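Long-range contacts in prophenoloxidase b (PDB 3WKY), which is the zymogen of a type 3 copper phenoloxidase that probably oxidises monophenols and o-diphenols: residues 150-154 and 165-169; 505-511 and 588-592. One frame throughout, in Å; residues are numbered along the deposited sequence.

Interaction 1. Residues 150-154 and 165-169; sequences KAKKL and EVVVE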
loop_
_atom_site.group_PDB
_atom_site.type_symbol
_atom_site.label_atom_id
_atom_site.label_comp_id
_atom_site.label_asym_id
_atom_site.label_seq_id
_atom_site.Cartn_x
_atom_site.Cartn_y
_atom_site.Cartn_z
ATOM N N LYS A 150 9.052 -6.806 44.526
ATOM C CA LYS A 150 8.362 -7.541 45.583
ATOM C C LYS A 150 9.358 -8.057 46.623
ATOM O O LYS A 150 9.071 -8.050 47.818
ATOM C CB LYS A 150 7.556 -8.704 45.005
ATOM C CG LYS A 150 6.856 -9.554 46.051
ATOM C CD LYS A 150 6.014 -10.652 45.416
ATOM C CE LYS A 150 5.197 -11.399 46.470
ATOM N NZ LYS A 150 4.243 -12.382 45.867
ATOM N N ALA A 151 10.527 -8.497 46.165
ATOM C CA ALA A 151 11.583 -8.955 47.066
ATOM C C ALA A 151 12.109 -7.848 47.998
ATOM O O ALA A 151 12.384 -8.107 49.172
ATOM C CB ALA A 151 12.730 -9.586 46.276
ATOM N N LYS A 152 12.265 -6.630 47.475
ATOM C CA LYS A 152 12.740 -5.494 48.280
ATOM C C LYS A 152 11.737 -5.163 49.377
ATOM O O LYS A 152 12.107 -4.805 50.497
ATOM C CB LYS A 152 13.006 -4.271 47.397
ATOM C CG LYS A 152 14.097 -4.525 46.379
ATOM C CD LYS A 152 14.476 -3.296 45.575
ATOM C CE LYS A 152 15.848 -3.524 44.931
ATOM N NZ LYS A 152 16.275 -2.424 44.025
ATOM N N LYS A 153 10.463 -5.292 49.024
ATOM C CA LYS A 153 9.368 -5.102 49.961
ATOM C C LYS A 153 9.433 -6.148 51.074
ATOM O O LYS A 153 9.432 -5.813 52.260
ATOM C CB LYS A 153 8.052 -5.230 49.202
ATOM C CG LYS A 153 6.832 -4.686 49.902
ATOM C CD LYS A 153 5.661 -4.706 48.928
ATOM C CE LYS A 153 4.410 -4.069 49.506
ATOM N NZ LYS A 153 3.393 -3.848 48.438
ATOM N N LEU A 154 9.489 -7.414 50.672
ATOM C CA LEU A 154 9.553 -8.535 51.602
ATOM C C LEU A 154 10.801 -8.477 52.480
ATOM O O LEU A 154 10.760 -8.854 53.651
ATOM C CB LEU A 154 9.506 -9.858 50.831
ATOM C CG LEU A 154 8.140 -10.521 50.631
ATOM C CD1 LEU A 154 7.097 -9.529 50.165
ATOM C CD2 LEU A 154 8.247 -11.675 49.642
ATOM N N GLU A 165 15.723 -14.570 56.480
ATOM C CA GLU A 165 15.563 -15.151 55.151
ATOM C C GLU A 165 14.183 -14.876 54.579
ATOM O O GLU A 165 13.180 -14.903 55.297
ATOM C CB GLU A 165 15.805 -16.663 55.180
ATOM C CG GLU A 165 17.216 -17.072 55.547
ATOM C CD GLU A 165 17.430 -18.570 55.442
ATOM O OE1 GLU A 165 17.451 -19.093 54.307
ATOM O OE2 GLU A 165 17.567 -19.223 56.497
ATOM N N VAL A 166 14.137 -14.607 53.282
ATOM C CA VAL A 166 12.869 -14.513 52.577
ATOM C C VAL A 166 13.003 -15.248 51.243
ATOM O O VAL A 166 14.096 -15.344 50.684
ATOM C CB VAL A 166 12.434 -13.044 52.370
ATOM C CG1 VAL A 166 13.412 -12.316 51.475
ATOM C CG2 VAL A 166 11.040 -12.974 51.791
ATOM N N VAL A 167 11.900 -15.803 50.758
ATOM C CA VAL A 167 11.885 -16.449 49.453
ATOM C C VAL A 167 10.792 -15.797 48.627
ATOM O O VAL A 167 9.676 -15.602 49.113
ATOM C CB VAL A 167 11.621 -17.959 49.568
ATOM C CG1 VAL A 167 11.597 -18.604 48.188
ATOM C CG2 VAL A 167 12.679 -18.623 50.436
ATOM N N VAL A 168 11.115 -15.423 47.395
ATOM C CA VAL A 168 10.093 -14.937 46.477
ATOM C C VAL A 168 10.090 -15.818 45.227
ATOM O O VAL A 168 11.130 -16.367 44.854
ATOM C CB VAL A 168 10.290 -13.439 46.127
ATOM C CG1 VAL A 168 11.467 -13.239 45.188
ATOM C CG2 VAL A 168 9.026 -12.867 45.531
ATOM N N GLU A 169 8.925 -15.980 44.601
ATOM C CA GLU A 169 8.828 -16.802 43.397
ATOM C C GLU A 169 7.878 -16.234 42.346
ATOM O O GLU A 169 7.069 -15.354 42.640
ATOM C CB GLU A 169 8.446 -18.238 43.752
ATOM C CG GLU A 169 6.981 -18.466 44.051
ATOM C CD GLU A 169 6.656 -19.945 44.187
ATOM O OE1 GLU A 169 6.231 -20.362 45.287
ATOM O OE2 GLU A 169 6.831 -20.689 43.195
#

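Interaction 2. Residues 505-511 and 588-592; sequences IFLAPKF and MNFHF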
loop_
_atom_site.group_PDB
_atom_site.type_symbol
_atom_site.label_atom_id
_atom_site.label_comp_id
_atom_site.label_asym_id
_atom_site.label_seq_id
_atom_site.Cartn_x
_atom_site.Cartn_y
_atom_site.Cartn_z
ATOM N N ILE A 505 27.004 -38.540 17.668
ATOM C CA ILE A 505 25.601 -38.856 17.891
ATOM C C ILE A 505 24.769 -37.578 17.793
ATOM O O ILE A 505 25.085 -36.598 18.458
ATOM C CB ILE A 505 25.418 -39.488 19.267
ATOM C CG1 ILE A 505 26.290 -40.758 19.334
ATOM C CG2 ILE A 505 23.959 -39.799 19.520
ATOM C CD1 ILE A 505 25.972 -41.698 20.466
ATOM N N PHE A 506 23.731 -37.591 16.952
ATOM C CA PHE A 506 22.920 -36.379 16.709
ATOM C C PHE A 506 21.433 -36.703 16.794
ATOM O O PHE A 506 21.025 -37.842 16.556
ATOM C CB PHE A 506 23.247 -35.769 15.333
ATOM C CG PHE A 506 24.617 -35.154 15.251
ATOM C CD1 PHE A 506 25.727 -35.925 14.939
ATOM C CD2 PHE A 506 24.799 -33.797 15.495
ATOM C CE1 PHE A 506 26.997 -35.353 14.873
ATOM C CE2 PHE A 506 26.062 -33.222 15.427
ATOM C CZ PHE A 506 27.159 -33.999 15.109
ATOM N N LEU A 507 20.622 -35.691 17.117
ATOM C CA LEU A 507 19.192 -35.868 17.341
ATOM C C LEU A 507 18.438 -34.926 16.402
ATOM O O LEU A 507 18.911 -33.815 16.143
ATOM C CB LEU A 507 18.837 -35.486 18.788
ATOM C CG LEU A 507 17.428 -35.788 19.321
ATOM C CD1 LEU A 507 17.295 -37.270 19.688
ATOM C CD2 LEU A 507 17.099 -34.914 20.528
ATOM N N ALA A 508 17.290 -35.372 15.889
ATOM C CA ALA A 508 16.380 -34.501 15.128
ATOM C C ALA A 508 14.974 -35.078 15.179
ATOM O O ALA A 508 14.807 -36.288 15.287
ATOM C CB ALA A 508 16.842 -34.369 13.677
ATOM N N PRO A 509 13.947 -34.220 15.101
ATOM C CA PRO A 509 12.597 -34.796 15.041
ATOM C C PRO A 509 12.410 -35.600 13.757
ATOM O O PRO A 509 13.040 -35.301 12.731
ATOM C CB PRO A 509 11.681 -33.556 15.003
ATOM C CG PRO A 509 12.530 -32.430 15.518
ATOM C CD PRO A 509 13.934 -32.743 15.081
ATOM N N LYS A 510 11.558 -36.614 13.805
ATOM C CA LYS A 510 11.292 -37.415 12.622
ATOM C C LYS A 510 10.287 -36.731 11.687
ATOM O O LYS A 510 10.414 -36.807 10.456
ATOM C CB LYS A 510 10.799 -38.813 13.031
ATOM C CG LYS A 510 10.586 -39.758 11.860
ATOM C CD LYS A 510 10.433 -41.206 12.337
ATOM C CE LYS A 510 10.286 -42.169 11.156
ATOM N NZ LYS A 510 10.151 -43.582 11.619
ATOM N N PHE A 511 9.307 -36.048 12.275
ATOM C CA PHE A 511 8.218 -35.446 11.507
ATOM C C PHE A 511 8.211 -33.927 11.614
ATOM O O PHE A 511 8.561 -33.376 12.662
ATOM C CB PHE A 511 6.874 -35.990 11.996
ATOM C CG PHE A 511 6.791 -37.493 11.950
ATOM C CD1 PHE A 511 6.441 -38.145 10.777
ATOM C CD2 PHE A 511 7.092 -38.247 13.075
ATOM C CE1 PHE A 511 6.377 -39.538 10.733
ATOM C CE2 PHE A 511 7.035 -39.632 13.034
ATOM C CZ PHE A 511 6.677 -40.274 11.864
ATOM N N MET A 588 6.834 -37.870 21.518
ATOM C CA MET A 588 7.267 -37.329 20.235
ATOM C C MET A 588 8.485 -38.095 19.735
ATOM O O MET A 588 9.426 -38.356 20.492
ATOM C CB MET A 588 7.573 -35.835 20.405
ATOM C CG MET A 588 8.179 -35.146 19.208
ATOM S SD MET A 588 8.376 -33.402 19.679
ATOM C CE MET A 588 9.222 -32.772 18.231
ATOM N N ASN A 589 8.480 -38.454 18.454
ATOM C CA ASN A 589 9.517 -39.327 17.910
ATOM C C ASN A 589 10.713 -38.581 17.320
ATOM O O ASN A 589 10.545 -37.653 16.533
ATOM C CB ASN A 589 8.914 -40.262 16.860
ATOM C CG ASN A 589 7.724 -41.032 17.394
ATOM O OD1 ASN A 589 6.630 -40.981 16.830
ATOM N ND2 ASN A 589 7.927 -41.743 18.492
ATOM N N PHE A 590 11.919 -39.007 17.700
ATOM C CA PHE A 590 13.163 -38.395 17.234
ATOM C C PHE A 590 14.109 -39.413 16.620
ATOM O O PHE A 590 14.214 -40.551 17.099
ATOM C CB PHE A 590 13.906 -37.713 18.387
ATOM C CG PHE A 590 13.234 -36.476 18.911
ATOM C CD1 PHE A 590 12.143 -36.570 19.763
ATOM C CD2 PHE A 590 13.732 -35.214 18.593
ATOM C CE1 PHE A 590 11.528 -35.431 20.264
ATOM C CE2 PHE A 590 13.123 -34.059 19.090
ATOM C CZ PHE A 590 12.015 -34.174 19.929
ATOM N N HIS A 591 14.812 -38.994 15.567
ATOM C CA HIS A 591 15.939 -39.761 15.059
ATOM C C HIS A 591 17.105 -39.625 16.031
ATOM O O HIS A 591 17.353 -38.543 16.559
ATOM C CB HIS A 591 16.407 -39.221 13.709
ATOM C CG HIS A 591 15.432 -39.409 12.589
ATOM N ND1 HIS A 591 14.978 -40.650 12.191
ATOM C CD2 HIS A 591 14.865 -38.512 11.745
ATOM C CE1 HIS A 591 14.153 -40.506 11.169
ATOM N NE2 HIS A 591 14.069 -39.219 10.877
ATOM N N PHE A 592 17.847 -40.717 16.220
ATOM C CA PHE A 592 19.031 -40.743 17.078
ATOM C C PHE A 592 20.115 -41.352 16.188
ATOM O O PHE A 592 20.250 -42.575 16.081
ATOM C CB PHE A 592 18.716 -41.615 18.302
ATOM C CG PHE A 592 19.729 -41.553 19.426
ATOM C CD1 PHE A 592 20.800 -42.450 19.465
ATOM C CD2 PHE A 592 19.546 -40.691 20.504
ATOM C CE1 PHE A 592 21.713 -42.433 20.526
ATOM C CE2 PHE A 592 20.448 -40.670 21.567
ATOM C CZ PHE A 592 21.533 -41.549 21.576
HETATM O O HOH W 1 12.389 -38.023 9.022
HETATM O O HOH W 2 8.724 -36.110 15.183
#

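Interaction 1. Residues 150-154 and 165-169
Leu154, Ala151 and Lys150 meet Val166 and Val168 through aliphatic carbons, with no side-chain ring, amide or carboxylate in the packing. The nearest flat group is the backbone carbonyl of Val167, with Leu154 CD2 4.2 Å from Val167 O. The helix segment 150-154 runs against the strand segment 165-169 in nearly opposite directions, at 156°, with the axes 8.9 Å apart at their closest.

Leu154 comes across Val166 at about a right angle. Leu154 CB touches Val166 CG2 at 3.6 Å, and Leu154 CD2 lies 3.8 Å from the same methyl. The valine CG2 therefore rests against both the root and one branch of the leucine. Val166 has this methyl opposite its own backbone N, while CG1 takes the position between N and the carbonyl carbon (chi1 64°). Val168 has the same rotamer and splits its two methyls between neighbouring helix residues. Its CG1 faces Ala151, with Ala151 CB 4.0 Å from Val168 CG1. Its CG2 meets the extended aliphatic chain of Lys150, where Lys150 CD is 3.7 Å from Val168 CG2. Lys150 sends its CG away from its backbone N (chi1 177°), which carries the extended chain obliquely across Val168 CG2.

Val166 and Val168 also form backbone hydrogen bonds with strand 472-481, and Val473 of that strand touches both Ala151 and Val166. The helix thus covers one face of the sheet at its edge strand. On the other face, Val167 points away from the helix.

No hydrogen bond joins the two segments. The contact rests on dispersion and hydrophobic burial, and the ammonium end of Lys150 continues past the valine, with only its methylenes used in the packing.

Interaction 2. Residues 505-511 and 588-592
Lys510 and His591 meet because the lysine CG is anti to its backbone N (chi1 -176°), while the histidine CG is anti to its own carbonyl carbon (chi1 -67°). The lysine chain crosses the imidazole at about a right angle. Lys510 CB lies over one ring face in a CH-pi contact, and Lys510 CG is 3.7 Å from His591 NE2. At the ring edge, in plane, water 1 joins His591 NE2 (2.8 Å) to Lys510 O (2.7 Å). If His591 were an alanine, this water would probably lose its ring partner and the lysine chain the surface it rests on.

Ala508 and His591 form an antiparallel hydrogen-bonded pair. His591 N gives the shorter bond, 2.7 Å to Ala508 O. Beyond Pro509, Lys510 N bonds Asn589 O at 3.1 Å. On the face carrying Leu507 and Phe592, Ile505 CG2 packs over the Phe592 ring, 3.9 Å from its centroid.

The pair lies inside the mixed sheet, among strands of the Ig-like range. Strand 528-534 flanks 501-509, and strand 655-664 flanks 588-598 and supplies Glu659 for a salt bridge with Lys510 NZ. Helix 218-239 packs against Phe506, Met588 and Phe590.

How the interactions relate
From the N terminus, interaction 1 comes first. Ten residues separate its segments. Six finish helix 145-160, and after a short turn strand 165-169 runs back along the helix. The chain then supplies the histidines around the dicopper site, between His199 and His397, before interaction 2 opens. Interaction 2 brings 588-592 beside 505-511 across 76 intervening residues. The two contacts are in series and neither nest nor cross. The centres of interactions 1 and 2 are about 42 Å apart, and the two do not touch. They nevertheless share one sheet. Interaction 1 sets a helix of the copper-domain range on its edge strand 165-169. Interaction 2 pairs two strands of the Ig-like range near the far edge.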